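Local coordinates for protein hypothetic aldehyde deformylating oxygenase (Sulfolobus tokodaii, PDB 5UXG) that binds ferric iron within an all-helical fold and probably works as an oxidoreductase, at residues I102-H107 against S154-K159; A115-K120 against Q192-L197. One frame throughout, in Å; residues are numbered along the deposited sequence.

Both interactions use helix 98-128, which carries the iron ligand Glu-111, and their centres lie 21 Å apart. Interaction 1, the more buried contact although it is farther from the centre of the chain, packs an early turn of that helix against the end of helix 132-155 and the loop after it. Interaction 2 joins later turns to helix 191-211, which crosses on a slant, and is only partly buried. Methyl and methylene groups do most of the joining in both. They differ in their polar parts: interaction 1 has a buried histidine ring close to two iron ligands, whereas interaction 2 has a lysine and a weakly held water at its edge.

Interaction 1 of 2, residues I102-H107 against S154-K159; sequences IATRFH and SLIEDK
The imidazole of His-107 lies between two hydrocarbon groups: Leu-155 CD1 stands 4.0 Å above one face, and Phe-106 CD2 lies equally high over the opposite face. Both are displaced toward the rim, and Ile-102 O lies in plane at the ring edge. The side chains of His-107 and Leu-155 cross at about a right angle, the closest atoms being His-107 CE1 and Leu-155 CD1 at 4.1 Å. In His-107, CG is anti to the carbonyl carbon (chi1 -61°), which swings the ring to the Leu-155 side of the helix. One turn earlier, Ala-103 CB points into the junction, 4.0 Å from Leu-155 CB and just as far from Ile-156 CG1; Thr-104 CG2 adds a looser touch on Ile-156 CD1. A wider pi-type turn spans 103-107: Ile-102 O takes the backbone N of Phe-106 at 2.8 Å and, weakly, that of His-107. The contact thus fastens helix 98-128 to the last turn of helix 132-155 and the loop beyond, where Asp-158 N-caps the next helix and forms a salt bridge with Arg-97. His-107 NE2 is hydrogen-bonded to Gln-53, and the ring lies close to the iron ligands Glu-111 and His-148. The chemistry implies a division of labour: one carbon flanks each ring face near the rim, while a polar partner at NE2 is likely to limit rotation beside the metal site.

Interaction 2 of 2, residues A115-K120 against Q192-L197; sequences ATVGLK and QELVNL
Lys-120 meets Leu-194 and Leu-197 across this contact, but the shortest side-chain polar bond runs within 192-197, where Gln-192 NE2 donates to Asn-196 OD1 at 2.9 Å (N-H...O 156°). Asn-196 OD1 lies nearly in the amide plane of Gln-192, whereas the donor is tilted 35° from the carbonyl plane of Asn-196. Between the segments the direct contacts are apolar, apart from the approach of Lys-120 NZ to leucine methyls. Val-117 spreads its two methyls over two leucines: CG1, anti to the backbone N, lies 3.9 Å from Leu-194 CD2, and CG2 reaches Leu-197 CD2 at 4.1 Å. This is helix-helix packing in an all-helical bundle, consistent with the ferritin-like fold of aldehyde deformylating oxygenases: segments 115-120 and 192-197, on helices 98-128 and 191-211, run at 135° between N-to-C directions, their axes 10.7 Å apart. Val-117 and Thr-116 continue the seam onto Leu-201. Lys-120 NZ donates a weak hydrogen bond to a water, which donates another weak one to Glu-193 OE1; NZ and OE1 themselves, 5.6 Å apart, are not in contact. With an alanine in place of Lys-120, Leu-197 CD2 would probably lose its cover and the water its weak tie to helix 98-128. The lysine chain leaves with CG anti to the backbone N, then bends at chi3 and chi4 to meet Leu-197 tip to tip, CE 3.8 Å from Leu-197 CD2.

Interaction 1 of 2, residues I102-H107 against S154-K159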
# COMPACT_ATOMS: atom_id res chain seq x y z
N ILE A 102 -0.85 -3.00 -14.37
CA ILE A 102 -1.22 -2.20 -13.20
C ILE A 102 -2.13 -2.97 -12.25
O ILE A 102 -1.93 -2.93 -11.03
CB ILE A 102 -1.88 -0.84 -13.64
CG1 ILE A 102 -0.87 -0.01 -14.43
CG2 ILE A 102 -2.40 -0.11 -12.41
CD1 ILE A 102 -1.49 1.14 -15.16
N ALA A 103 -3.15 -3.67 -12.74
CA ALA A 103 -4.06 -4.40 -11.87
C ALA A 103 -3.31 -5.44 -11.01
O ALA A 103 -3.69 -5.66 -9.88
CB ALA A 103 -5.17 -5.05 -12.66
N THR A 104 -2.28 -6.05 -11.58
CA THR A 104 -1.53 -7.07 -10.84
C THR A 104 -0.50 -6.46 -9.92
O THR A 104 -0.42 -6.85 -8.76
CB THR A 104 -0.97 -8.15 -11.79
OG1 THR A 104 -0.32 -7.52 -12.85
CG2 THR A 104 -2.09 -8.99 -12.34
N ARG A 105 0.30 -5.53 -10.40
CA ARG A 105 1.34 -4.92 -9.54
C ARG A 105 0.72 -4.06 -8.45
O ARG A 105 1.14 -4.14 -7.31
CB ARG A 105 2.32 -4.08 -10.34
CG ARG A 105 3.36 -3.37 -9.47
CD ARG A 105 4.33 -2.47 -10.23
NE ARG A 105 5.12 -3.27 -11.12
CZ ARG A 105 6.32 -3.78 -10.87
NH1 ARG A 105 6.95 -3.61 -9.70
NH2 ARG A 105 6.88 -4.55 -11.82
N PHE A 106 -0.26 -3.24 -8.85
CA PHE A 106 -0.84 -2.28 -7.92
C PHE A 106 -2.02 -2.90 -7.20
O PHE A 106 -1.96 -3.13 -6.00
CB PHE A 106 -1.20 -0.97 -8.60
CG PHE A 106 -1.48 0.13 -7.60
CD1 PHE A 106 -0.47 0.67 -6.83
CD2 PHE A 106 -2.79 0.48 -7.33
CE1 PHE A 106 -0.76 1.63 -5.86
CE2 PHE A 106 -3.11 1.41 -6.35
CZ PHE A 106 -2.09 2.00 -5.63
N HIS A 107 -3.13 -3.19 -7.88
CA HIS A 107 -4.30 -3.56 -7.14
C HIS A 107 -4.11 -4.88 -6.38
O HIS A 107 -4.52 -4.95 -5.21
CB HIS A 107 -5.55 -3.66 -8.00
CG HIS A 107 -5.89 -2.37 -8.65
ND1 HIS A 107 -5.15 -1.85 -9.67
CD2 HIS A 107 -6.88 -1.48 -8.41
CE1 HIS A 107 -5.66 -0.69 -10.06
NE2 HIS A 107 -6.71 -0.44 -9.28
N SER A 154 -11.86 -6.70 -11.39
CA SER A 154 -12.69 -6.41 -12.55
C SER A 154 -11.87 -6.00 -13.77
O SER A 154 -12.33 -6.17 -14.90
CB SER A 154 -13.78 -5.37 -12.20
OG SER A 154 -13.33 -4.07 -12.45
N LEU A 155 -10.65 -5.49 -13.59
CA LEU A 155 -9.79 -5.11 -14.69
C LEU A 155 -9.05 -6.31 -15.37
O LEU A 155 -8.49 -6.18 -16.44
CB LEU A 155 -8.75 -4.10 -14.23
CG LEU A 155 -9.25 -2.76 -13.72
CD1 LEU A 155 -8.06 -2.00 -13.11
CD2 LEU A 155 -9.83 -1.90 -14.82
N ILE A 156 -9.00 -7.44 -14.68
CA ILE A 156 -8.28 -8.62 -15.20
C ILE A 156 -9.15 -9.46 -16.15
O ILE A 156 -10.24 -9.92 -15.81
CB ILE A 156 -7.81 -9.50 -14.02
CG1 ILE A 156 -6.74 -8.71 -13.23
CG2 ILE A 156 -7.23 -10.81 -14.53
CD1 ILE A 156 -6.48 -9.22 -11.83
N GLU A 157 -8.64 -9.68 -17.35
CA GLU A 157 -9.34 -10.51 -18.31
C GLU A 157 -8.56 -11.85 -18.51
O GLU A 157 -9.14 -12.92 -18.36
CB GLU A 157 -9.51 -9.68 -19.58
CG GLU A 157 -10.12 -8.31 -19.18
CD GLU A 157 -11.11 -7.72 -20.16
OE1 GLU A 157 -12.32 -7.71 -19.81
OE2 GLU A 157 -10.70 -7.26 -21.25
N ASP A 158 -7.25 -11.75 -18.70
CA ASP A 158 -6.41 -12.91 -18.88
C ASP A 158 -6.02 -13.54 -17.53
O ASP A 158 -5.01 -13.13 -16.94
CB ASP A 158 -5.18 -12.46 -19.64
CG ASP A 158 -4.29 -13.63 -20.15
OD1 ASP A 158 -4.28 -14.74 -19.58
OD2 ASP A 158 -3.55 -13.39 -21.11
N LYS A 159 -6.76 -14.55 -17.11
CA LYS A 159 -6.55 -15.12 -15.76
C LYS A 159 -5.16 -15.73 -15.55
O LYS A 159 -4.56 -15.55 -14.49
CB LYS A 159 -7.63 -16.14 -15.40
CG LYS A 159 -9.05 -15.63 -15.24
CD LYS A 159 -10.00 -16.77 -14.95
CE LYS A 159 -11.43 -16.33 -15.12
NZ LYS A 159 -12.31 -17.09 -14.18

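Interaction 2 of 2, residues A115-K120 against Q192-L197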
# COMPACT_ATOMS: atom_id res chain seq x y z
N ALA A 115 -0.49 -3.53 1.22
CA ALA A 115 -1.29 -2.60 1.99
C ALA A 115 -2.15 -3.28 3.03
O ALA A 115 -2.33 -2.77 4.15
CB ALA A 115 -2.12 -1.68 1.10
N THR A 116 -2.62 -4.48 2.73
CA THR A 116 -3.46 -5.20 3.64
C THR A 116 -2.72 -5.43 4.96
O THR A 116 -3.18 -5.13 6.03
CB THR A 116 -3.94 -6.51 2.98
OG1 THR A 116 -4.63 -6.17 1.76
CG2 THR A 116 -4.89 -7.22 3.88
N VAL A 117 -1.48 -5.88 4.85
CA VAL A 117 -0.65 -6.14 6.00
C VAL A 117 -0.27 -4.84 6.73
O VAL A 117 -0.40 -4.71 7.97
CB VAL A 117 0.62 -6.91 5.57
CG1 VAL A 117 1.52 -7.11 6.75
CG2 VAL A 117 0.18 -8.28 5.06
N GLY A 118 0.21 -3.86 5.97
CA GLY A 118 0.59 -2.56 6.54
C GLY A 118 -0.57 -1.89 7.30
O GLY A 118 -0.40 -1.34 8.41
N LEU A 119 -1.78 -1.98 6.75
CA LEU A 119 -2.95 -1.35 7.39
C LEU A 119 -3.41 -2.13 8.64
O LEU A 119 -3.92 -1.54 9.60
CB LEU A 119 -4.09 -1.19 6.37
CG LEU A 119 -3.85 -0.20 5.25
CD1 LEU A 119 -4.85 -0.34 4.12
CD2 LEU A 119 -3.88 1.23 5.79
N LYS A 120 -3.26 -3.46 8.61
CA LYS A 120 -3.50 -4.29 9.78
C LYS A 120 -2.62 -3.83 10.94
O LYS A 120 -3.11 -3.64 12.04
CB LYS A 120 -3.25 -5.77 9.46
CG LYS A 120 -3.51 -6.67 10.68
CD LYS A 120 -2.92 -8.10 10.54
CE LYS A 120 -1.42 -8.12 10.82
NZ LYS A 120 -0.98 -9.36 11.54
N GLN A 192 8.20 -13.31 10.38
CA GLN A 192 7.77 -14.57 9.81
C GLN A 192 6.25 -14.70 9.76
O GLN A 192 5.68 -15.23 8.80
CB GLN A 192 8.35 -15.75 10.58
CG GLN A 192 7.99 -17.11 9.97
CD GLN A 192 8.60 -17.31 8.60
OE1 GLN A 192 9.83 -17.35 8.48
NE2 GLN A 192 7.77 -17.43 7.54
N GLU A 193 5.60 -14.31 10.84
CA GLU A 193 4.18 -14.35 10.91
C GLU A 193 3.54 -13.43 9.84
O GLU A 193 2.55 -13.81 9.19
CB GLU A 193 3.75 -14.02 12.34
CG GLU A 193 2.32 -14.32 12.66
CD GLU A 193 2.02 -14.33 14.17
OE1 GLU A 193 1.32 -13.40 14.61
OE2 GLU A 193 2.46 -15.24 14.94
N LEU A 194 4.12 -12.26 9.66
CA LEU A 194 3.67 -11.35 8.61
C LEU A 194 3.82 -11.95 7.20
O LEU A 194 2.93 -11.80 6.34
CB LEU A 194 4.42 -10.03 8.67
CG LEU A 194 4.13 -9.21 9.91
CD1 LEU A 194 5.05 -8.00 9.88
CD2 LEU A 194 2.70 -8.78 10.06
N VAL A 195 4.96 -12.60 6.95
CA VAL A 195 5.18 -13.28 5.70
C VAL A 195 4.18 -14.41 5.52
O VAL A 195 3.59 -14.56 4.44
CB VAL A 195 6.65 -13.77 5.52
CG1 VAL A 195 6.76 -14.64 4.26
CG2 VAL A 195 7.56 -12.54 5.45
N ASN A 196 3.91 -15.17 6.58
CA ASN A 196 2.92 -16.22 6.44
C ASN A 196 1.55 -15.63 6.03
O ASN A 196 0.79 -16.25 5.24
CB ASN A 196 2.75 -17.02 7.75
CG ASN A 196 4.02 -17.72 8.20
OD1 ASN A 196 4.97 -17.96 7.43
ND2 ASN A 196 4.08 -17.99 9.47
N LEU A 197 1.16 -14.53 6.67
CA LEU A 197 -0.11 -13.83 6.31
C LEU A 197 -0.07 -13.40 4.84
O LEU A 197 -1.05 -13.60 4.11
CB LEU A 197 -0.30 -12.61 7.20
CG LEU A 197 -1.45 -11.66 6.87
CD1 LEU A 197 -2.75 -12.43 6.80
CD2 LEU A 197 -1.66 -10.54 7.90
O HOH W 1 1.60 -11.13 12.22